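Local atomic coordinates of flagellar biosynthesis protein FlhA (Bacillus subtilis, PDB entry 3MIX), a protein that takes part in the export of flagellar proteins, providing the adaptor for coordinated delivery of late flagellar building blocks to the type III secretion system. Residues A[26-29]-A[30-34]. Sequence-based numbering, arbitrary orientation.
Sequences EEEA and EVDEL
Glu30 closes a helical turn on Glu26: its N donates to Glu26 O at 2.9 Å, approaching somewhat out of the carbonyl plane, while its CB lies 3.3 Å from the same oxygen. One residue on, Val31 N meets Glu27 O almost head-on; the 2.5 Å separation is shorter than such bonds normally are and is doubtful as an exact length. The two side chains run alongside each other in the same direction: with CG1 anti to the backbone N (chi1 161°), Val31 CG2 lies beside that N, against Glu27 CG.

Glu28 receives the last of these bonds, Asp32 N to Glu28 O at 3.0 Å, with the donor above the carbonyl plane. These i to i+4 bonds form the C-terminal turn of helix 24-31, at the periphery of the FlhA cytosolic domain. Ala29 sits where the pattern stops, its O directed into the turn made by Asp32, Glu33 and Leu34. Asp32, with psi near -175°, leaves the helical path, so that Glu33 N stays 4.3 Å from Ala29 O and the next helical bond is not made. The chain instead bends round this carbonyl until Leu34 N is 3.8 Å from Ala29 O, and the side chains of Ala29 and Leu34 both rest on Leu43.

The carboxylates of Glu28 and Asp32 are nearly perpendicular and remain apart, Glu28 OE2 to Asp32 OD2 being 5.1 Å. Any repulsion between these like charges is probably eased by Glu28's other partners: OE2 is hydrogen-bonded to His45 NE2, and OE1 makes a long, weak ion pair with Arg94, on edge strand 92-95 of the four-stranded mixed sheet.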
loop_
_atom_site.group_PDB
_atom_site.type_symbol
_atom_site.label_atom_id
_atom_site.label_comp_id
_atom_site.label_asym_id
_atom_site.label_seq_id
_atom_site.Cartn_x
_atom_site.Cartn_y
_atom_site.Cartn_z
ATOM N N GLU A 26 -21.170 13.937 13.587
ATOM C CA GLU A 26 -22.050 14.626 14.528
ATOM C C GLU A 26 -22.606 15.897 13.896
ATOM O O GLU A 26 -23.806 16.178 14.000
ATOM C CB GLU A 26 -21.298 14.971 15.824
ATOM C CG GLU A 26 -20.633 13.784 16.534
ATOM C CD GLU A 26 -21.623 12.705 16.964
ATOM O OE1 GLU A 26 -22.760 13.036 17.381
ATOM O OE2 GLU A 26 -21.252 11.516 16.890
ATOM N N GLU A 27 -21.726 16.648 13.231
ATOM C CA GLU A 27 -22.115 17.874 12.547
ATOM C C GLU A 27 -22.990 17.587 11.328
ATOM O O GLU A 27 -24.029 18.217 11.157
ATOM C CB GLU A 27 -20.886 18.695 12.149
ATOM C CG GLU A 27 -21.190 20.194 11.982
ATOM C CD GLU A 27 -20.006 21.007 11.475
ATOM O OE1 GLU A 27 -18.851 20.526 11.568
ATOM O OE2 GLU A 27 -20.239 22.132 10.980
ATOM N N GLU A 28 -22.565 16.634 10.496
ATOM C CA GLU A 28 -23.341 16.161 9.339
ATOM C C GLU A 28 -24.777 15.789 9.746
ATOM O O GLU A 28 -25.738 16.203 9.094
ATOM C CB GLU A 28 -22.634 14.962 8.672
ATOM C CG GLU A 28 -23.174 14.536 7.295
ATOM C CD GLU A 28 -22.466 13.289 6.719
ATOM O OE1 GLU A 28 -21.306 13.009 7.107
ATOM O OE2 GLU A 28 -23.072 12.586 5.871
ATOM N N ALA A 29 -24.910 15.014 10.822
ATOM C CA ALA A 29 -26.219 14.638 11.356
ATOM C C ALA A 29 -26.989 15.858 11.859
ATOM O O ALA A 29 -28.172 16.007 11.556
ATOM C CB ALA A 29 -26.073 13.616 12.471
ATOM N N GLU A 30 -26.313 16.719 12.618
ATOM C CA GLU A 30 -26.970 17.885 13.215
ATOM C C GLU A 30 -27.261 18.992 12.198
ATOM O O GLU A 30 -28.333 19.589 12.237
ATOM C CB GLU A 30 -26.204 18.402 14.447
ATOM C CG GLU A 30 -26.926 19.482 15.284
ATOM C CD GLU A 30 -28.332 19.094 15.772
ATOM O OE1 GLU A 30 -28.720 17.911 15.688
ATOM O OE2 GLU A 30 -29.059 19.994 16.250
ATOM N N VAL A 31 -26.319 19.249 11.288
ATOM C CA VAL A 31 -26.536 20.197 10.184
ATOM C C VAL A 31 -27.721 19.738 9.329
ATOM O O VAL A 31 -28.696 20.478 9.168
ATOM C CB VAL A 31 -25.252 20.405 9.313
ATOM C CG1 VAL A 31 -25.592 21.002 7.941
ATOM C CG2 VAL A 31 -24.243 21.298 10.043
ATOM N N ASP A 32 -27.641 18.512 8.811
ATOM C CA ASP A 32 -28.742 17.914 8.050
ATOM C C ASP A 32 -29.919 17.501 8.954
ATOM O O ASP A 32 -29.921 17.770 10.159
ATOM C CB ASP A 32 -28.241 16.730 7.206
ATOM C CG ASP A 32 -27.341 17.165 6.054
ATOM O OD1 ASP A 32 -27.732 18.080 5.300
ATOM O OD2 ASP A 32 -26.243 16.586 5.894
ATOM N N GLU A 33 -30.914 16.847 8.363
ATOM C CA GLU A 33 -32.150 16.492 9.070
ATOM C C GLU A 33 -32.154 15.080 9.676
ATOM O O GLU A 33 -33.163 14.661 10.232
ATOM C CB GLU A 33 -33.364 16.664 8.135
ATOM C CG GLU A 33 -33.426 15.648 6.965
ATOM C CD GLU A 33 -32.452 15.963 5.831
ATOM O OE1 GLU A 33 -31.254 15.593 5.927
ATOM O OE2 GLU A 33 -32.893 16.573 4.830
ATOM N N LEU A 34 -31.034 14.366 9.585
ATOM C CA LEU A 34 -30.966 12.934 9.945
ATOM C C LEU A 34 -31.515 12.577 11.338
ATOM O O LEU A 34 -30.832 12.728 12.349
ATOM C CB LEU A 34 -29.544 12.397 9.757
ATOM C CG LEU A 34 -28.849 12.653 8.411
ATOM C CD1 LEU A 34 -27.566 11.846 8.309
ATOM C CD2 LEU A 34 -29.741 12.360 7.197
#